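Local coordinates for tetratricopeptide TPR_2 repeat protein (PDB 5DJS) that is a tetratricopeptide-repeat protein joined to a GT-B-type glycosyltransferase family 41 region, with uridine-5'-diphosphate bound in the model, at residues Gly343-Leu355 with Leu378-Arg391. The protein carries 1 engineered substitution. Sequence-based numbering, arbitrary orientation.
Sequences GPEVLDLWAKILL and LMRALEGRGVAGER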
loop_
_atom_site.group_PDB
_atom_site.type_symbol
_atom_site.label_atom_id
_atom_site.label_comp_id
_atom_site.label_asym_id
_atom_site.label_seq_id
_atom_site.Cartn_x
_atom_site.Cartn_y
_atom_site.Cartn_z
ATOM N N GLY A 343 0.105 -5.147 -15.049
ATOM C CA GLY A 343 0.926 -4.797 -16.211
ATOM C C GLY A 343 1.138 -5.930 -17.208
ATOM O O GLY A 343 0.505 -6.981 -17.096
ATOM N N PRO A 344 2.036 -5.725 -18.196
ATOM C CA PRO A 344 2.263 -6.655 -19.308
ATOM C C PRO A 344 2.549 -8.100 -18.925
ATOM O O PRO A 344 2.087 -9.015 -19.615
ATOM C CB PRO A 344 3.494 -6.066 -19.999
ATOM C CG PRO A 344 3.381 -4.603 -19.749
ATOM C CD PRO A 344 2.847 -4.498 -18.350
ATOM N N GLU A 345 3.306 -8.302 -17.847
ATOM C CA GLU A 345 3.640 -9.649 -17.386
ATOM C C GLU A 345 2.373 -10.436 -16.991
ATOM O O GLU A 345 2.226 -11.597 -17.393
ATOM C CB GLU A 345 4.649 -9.609 -16.223
ATOM C CG GLU A 345 5.723 -10.696 -16.288
ATOM C CD GLU A 345 6.956 -10.306 -17.095
ATOM O OE1 GLU A 345 6.893 -9.344 -17.896
ATOM O OE2 GLU A 345 7.999 -10.979 -16.929
ATOM N N VAL A 346 1.450 -9.791 -16.262
ATOM C CA VAL A 346 0.215 -10.471 -15.789
ATOM C C VAL A 346 -0.736 -10.703 -16.951
ATOM O O VAL A 346 -1.226 -11.819 -17.145
ATOM C CB VAL A 346 -0.617 -9.728 -14.700
ATOM C CG1 VAL A 346 -1.082 -10.722 -13.653
ATOM C CG2 VAL A 346 0.134 -8.600 -14.026
ATOM N N LEU A 347 -1.006 -9.636 -17.700
ATOM C CA LEU A 347 -1.887 -9.691 -18.874
ATOM C C LEU A 347 -1.532 -10.806 -19.867
ATOM O O LEU A 347 -2.431 -11.432 -20.407
ATOM C CB LEU A 347 -1.928 -8.330 -19.591
ATOM C CG LEU A 347 -3.009 -7.278 -19.255
ATOM C CD1 LEU A 347 -3.939 -7.649 -18.110
ATOM C CD2 LEU A 347 -2.378 -5.915 -19.008
ATOM N N ASP A 348 -0.242 -11.065 -20.084
ATOM C CA ASP A 348 0.183 -12.191 -20.926
ATOM C C ASP A 348 -0.359 -13.527 -20.389
ATOM O O ASP A 348 -0.877 -14.341 -21.158
ATOM C CB ASP A 348 1.722 -12.261 -21.039
ATOM C CG ASP A 348 2.336 -11.118 -21.889
ATOM O OD1 ASP A 348 1.614 -10.382 -22.602
ATOM O OD2 ASP A 348 3.572 -10.964 -21.847
ATOM N N LEU A 349 -0.253 -13.731 -19.075
ATOM C CA LEU A 349 -0.720 -14.966 -18.427
ATOM C C LEU A 349 -2.237 -15.082 -18.400
ATOM O O LEU A 349 -2.788 -16.140 -18.707
ATOM C CB LEU A 349 -0.192 -15.061 -16.989
ATOM C CG LEU A 349 1.319 -15.058 -16.748
ATOM C CD1 LEU A 349 1.621 -15.547 -15.332
ATOM C CD2 LEU A 349 2.091 -15.886 -17.777
ATOM N N TRP A 350 -2.905 -13.999 -18.013
ATOM C CA TRP A 350 -4.373 -13.980 -17.965
ATOM C C TRP A 350 -5.013 -14.249 -19.331
ATOM O O TRP A 350 -6.078 -14.868 -19.408
ATOM C CB TRP A 350 -4.902 -12.658 -17.391
ATOM C CG TRP A 350 -4.590 -12.433 -15.932
ATOM C CD1 TRP A 350 -4.024 -13.317 -15.050
ATOM C CD2 TRP A 350 -4.860 -11.248 -15.188
ATOM N NE1 TRP A 350 -3.908 -12.743 -13.810
ATOM C CE2 TRP A 350 -4.419 -11.473 -13.861
ATOM C CE3 TRP A 350 -5.413 -10.001 -15.515
ATOM C CZ2 TRP A 350 -4.521 -10.498 -12.858
ATOM C CZ3 TRP A 350 -5.520 -9.032 -14.516
ATOM C CH2 TRP A 350 -5.072 -9.288 -13.205
ATOM N N ALA A 351 -4.357 -13.790 -20.393
ATOM C CA ALA A 351 -4.795 -14.069 -21.755
ATOM C C ALA A 351 -4.692 -15.559 -22.072
ATOM O O ALA A 351 -5.645 -16.140 -22.592
ATOM C CB ALA A 351 -3.984 -13.258 -22.756
ATOM N N LYS A 352 -3.551 -16.169 -21.747
ATOM C CA LYS A 352 -3.327 -17.604 -21.996
ATOM C C LYS A 352 -4.315 -18.515 -21.264
ATOM O O LYS A 352 -4.757 -19.522 -21.817
ATOM C CB LYS A 352 -1.889 -18.004 -21.651
ATOM C CG LYS A 352 -0.876 -17.487 -22.659
ATOM C CD LYS A 352 0.543 -17.865 -22.287
ATOM C CE LYS A 352 1.536 -17.225 -23.245
ATOM N NZ LYS A 352 2.936 -17.504 -22.830
ATOM N N ILE A 353 -4.651 -18.147 -20.032
ATOM C CA ILE A 353 -5.734 -18.783 -19.270
ATOM C C ILE A 353 -7.079 -18.644 -20.005
ATOM O O ILE A 353 -7.819 -19.618 -20.121
ATOM C CB ILE A 353 -5.844 -18.180 -17.841
ATOM C CG1 ILE A 353 -4.644 -18.611 -16.980
ATOM C CG2 ILE A 353 -7.146 -18.582 -17.154
ATOM C CD1 ILE A 353 -4.414 -17.769 -15.741
ATOM N N LEU A 354 -7.389 -17.441 -20.493
ATOM C CA LEU A 354 -8.674 -17.182 -21.154
ATOM C C LEU A 354 -8.795 -17.817 -22.551
ATOM O O LEU A 354 -9.919 -18.061 -23.013
ATOM C CB LEU A 354 -8.975 -15.677 -21.205
ATOM C CG LEU A 354 -9.278 -14.980 -19.866
ATOM C CD1 LEU A 354 -9.292 -13.460 -20.008
ATOM C CD2 LEU A 354 -10.594 -15.445 -19.269
ATOM N N LEU A 355 -7.670 -18.071 -23.226
ATOM C CA LEU A 355 -7.695 -18.814 -24.491
ATOM C C LEU A 355 -8.013 -20.277 -24.216
ATOM O O LEU A 355 -8.860 -20.868 -24.889
ATOM C CB LEU A 355 -6.366 -18.714 -25.241
ATOM C CG LEU A 355 -5.973 -17.366 -25.837
ATOM C CD1 LEU A 355 -4.645 -17.508 -26.582
ATOM C CD2 LEU A 355 -7.043 -16.808 -26.759
ATOM N N LEU A 378 -7.334 -1.160 -21.543
ATOM C CA LEU A 378 -7.214 -2.495 -20.942
ATOM C C LEU A 378 -7.887 -3.560 -21.827
ATOM O O LEU A 378 -7.319 -4.642 -22.049
ATOM C CB LEU A 378 -7.799 -2.491 -19.510
ATOM C CG LEU A 378 -7.057 -3.161 -18.337
ATOM C CD1 LEU A 378 -5.534 -3.179 -18.455
ATOM C CD2 LEU A 378 -7.467 -2.481 -17.029
ATOM N N MET A 379 -9.088 -3.246 -22.329
ATOM C CA MET A 379 -9.781 -4.101 -23.311
ATOM C C MET A 379 -8.932 -4.331 -24.557
ATOM O O MET A 379 -8.785 -5.467 -25.012
ATOM C CB MET A 379 -11.126 -3.490 -23.732
ATOM C CG MET A 379 -12.200 -3.524 -22.656
ATOM S SD MET A 379 -13.680 -2.619 -23.170
ATOM C CE MET A 379 -14.335 -3.744 -24.380
ATOM N N ARG A 380 -8.368 -3.256 -25.098
ATOM C CA ARG A 380 -7.500 -3.369 -26.270
ATOM C C ARG A 380 -6.235 -4.167 -25.978
ATOM O O ARG A 380 -5.780 -4.936 -26.828
ATOM C CB ARG A 380 -7.124 -1.996 -26.846
ATOM C CG ARG A 380 -6.407 -2.101 -28.195
ATOM C CD ARG A 380 -6.417 -0.815 -29.015
ATOM N NE ARG A 380 -5.283 0.060 -28.697
ATOM C CZ ARG A 380 -4.017 -0.125 -29.095
ATOM N NH1 ARG A 380 -3.661 -1.182 -29.838
ATOM N NH2 ARG A 380 -3.083 0.753 -28.736
ATOM N N ALA A 381 -5.668 -3.982 -24.791
ATOM C CA ALA A 381 -4.487 -4.738 -24.382
ATOM C C ALA A 381 -4.751 -6.240 -24.432
ATOM O O ALA A 381 -3.891 -7.006 -24.878
ATOM C CB ALA A 381 -4.032 -4.317 -22.990
ATOM N N LEU A 382 -5.945 -6.659 -24.004
ATOM C CA LEU A 382 -6.321 -8.075 -24.087
ATOM C C LEU A 382 -6.592 -8.565 -25.514
ATOM O O LEU A 382 -6.122 -9.655 -25.873
ATOM C CB LEU A 382 -7.493 -8.420 -23.153
ATOM C CG LEU A 382 -7.031 -9.087 -21.843
ATOM C CD1 LEU A 382 -6.820 -8.075 -20.728
ATOM C CD2 LEU A 382 -8.028 -10.142 -21.416
ATOM N N GLU A 383 -7.308 -7.774 -26.323
ATOM C CA GLU A 383 -7.558 -8.139 -27.741
ATOM C C GLU A 383 -6.257 -8.357 -28.515
ATOM O O GLU A 383 -6.157 -9.300 -29.305
ATOM C CB GLU A 383 -8.456 -7.121 -28.466
ATOM C CG GLU A 383 -9.863 -7.000 -27.885
ATOM C CD GLU A 383 -10.967 -6.823 -28.932
ATOM O OE1 GLU A 383 -12.044 -7.463 -28.773
ATOM O OE2 GLU A 383 -10.770 -6.051 -29.906
ATOM N N GLY A 384 -5.259 -7.513 -28.252
ATOM C CA GLY A 384 -3.911 -7.687 -28.802
ATOM C C GLY A 384 -3.238 -9.009 -28.463
ATOM O O GLY A 384 -2.344 -9.437 -29.186
ATOM N N ARG A 385 -3.649 -9.635 -27.356
ATOM C CA ARG A 385 -3.220 -10.996 -26.976
ATOM C C ARG A 385 -4.225 -12.098 -27.386
ATOM O O ARG A 385 -4.170 -13.211 -26.850
ATOM C CB ARG A 385 -2.978 -11.056 -25.458
ATOM C CG ARG A 385 -1.935 -10.070 -24.962
ATOM C CD ARG A 385 -2.006 -9.888 -23.461
ATOM N NE ARG A 385 -0.799 -9.242 -22.944
ATOM C CZ ARG A 385 -0.562 -7.927 -22.908
ATOM N NH1 ARG A 385 -1.456 -7.039 -23.338
ATOM N NH2 ARG A 385 0.596 -7.492 -22.416
ATOM N N GLY A 386 -5.125 -11.789 -28.331
ATOM C CA GLY A 386 -6.044 -12.765 -28.927
ATOM C C GLY A 386 -7.323 -13.078 -28.156
ATOM O O GLY A 386 -7.986 -14.075 -28.445
ATOM N N VAL A 387 -7.682 -12.229 -27.198
ATOM C CA VAL A 387 -8.795 -12.490 -26.288
ATOM C C VAL A 387 -9.858 -11.425 -26.523
ATOM O O VAL A 387 -9.566 -10.239 -26.423
ATOM C CB VAL A 387 -8.334 -12.429 -24.810
ATOM C CG1 VAL A 387 -9.515 -12.577 -23.852
ATOM C CG2 VAL A 387 -7.280 -13.500 -24.534
ATOM N N ALA A 388 -11.092 -11.851 -26.797
ATOM C CA ALA A 388 -12.178 -10.926 -27.099
ATOM C C ALA A 388 -12.433 -10.012 -25.903
ATOM O O ALA A 388 -12.509 -10.480 -24.775
ATOM C CB ALA A 388 -13.437 -11.690 -27.478
ATOM N N GLY A 389 -12.537 -8.711 -26.164
ATOM C CA GLY A 389 -12.640 -7.697 -25.113
ATOM C C GLY A 389 -13.930 -7.729 -24.319
ATOM O O GLY A 389 -13.962 -7.278 -23.171
ATOM N N GLU A 390 -14.997 -8.247 -24.927
ATOM C CA GLU A 390 -16.282 -8.411 -24.235
ATOM C C GLU A 390 -16.237 -9.443 -23.085
ATOM O O GLU A 390 -17.052 -9.360 -22.163
ATOM C CB GLU A 390 -17.427 -8.733 -25.223
ATOM C CG GLU A 390 -17.273 -10.014 -26.053
ATOM C CD GLU A 390 -16.750 -9.772 -27.463
ATOM O OE1 GLU A 390 -15.782 -8.994 -27.626
ATOM O OE2 GLU A 390 -17.307 -10.369 -28.410
ATOM N N ARG A 391 -15.292 -10.393 -23.131
ATOM C CA ARG A 391 -15.128 -11.398 -22.053
ATOM C C ARG A 391 -14.553 -10.761 -20.782
ATOM O O ARG A 391 -14.654 -11.332 -19.700
ATOM C CB ARG A 391 -14.229 -12.596 -22.456
ATOM C CG ARG A 391 -14.348 -13.108 -23.898
ATOM C CD ARG A 391 -14.488 -14.622 -24.048
ATOM N NE ARG A 391 -13.790 -15.441 -23.046
ATOM C CZ ARG A 391 -12.591 -16.020 -23.176
ATOM N NH1 ARG A 391 -11.849 -15.882 -24.269
ATOM N NH2 ARG A 391 -12.123 -16.754 -22.169
#
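R385, in the turn that closes helix 372-383, reaches across to helix 344-356 and lays its guanidinium beside D348. R385 NE bonds to D348 OD1 at 2.7 Å, arriving on the anti side of the carboxylate, while R385 NH2 adds a weak, more bent bond to the same oxygen. The two side chains cross at about a right angle and their flat groups are turned 39° apart; NE and NH2 share OD1, which is not the two-oxygen pairing. The chain of R385, extended from CG to NE, spans the gap to D348, and L347 CB sits 3.6 Å above the guanidinium plane, over its centre. R385 NH1 turns back to A381 O, 2.9 Å away, holding the group to its own helix as well.

Beneath this salt bridge runs an apolar seam. A351, where the backbones come nearest, puts CB 3.8 Å from V387 CG2. L347 and L382 cross nearly at right angles through their CD1 methyls, and L354 CD1 lies against both L382 CD2 and V387 CG1. V387 splits its methyls (chi1 175°): CG1 goes to L354 and CG2 to A351. A Schellman motif with G386 as its C-prime residue turns the chain so that V387 enters the seam.

Farther along, the bent side chain of R391 slides past L354 and bonds through NH2 to L354 O (2.7 Å), which lies near the guanidinium plane; NH2 also bonds A360 O, just before strand 361-365. The contact thus joins two neighbouring helices of the Rossmann-like half of a GT-B fold; the axes of segments 344-355 and 378-383 cross at -61°. Its apolar middle is flanked by two arginines, one in a salt bridge with D348, the other bonded to L354 O in the last turn of helix 344-356 and to A360 O beyond it.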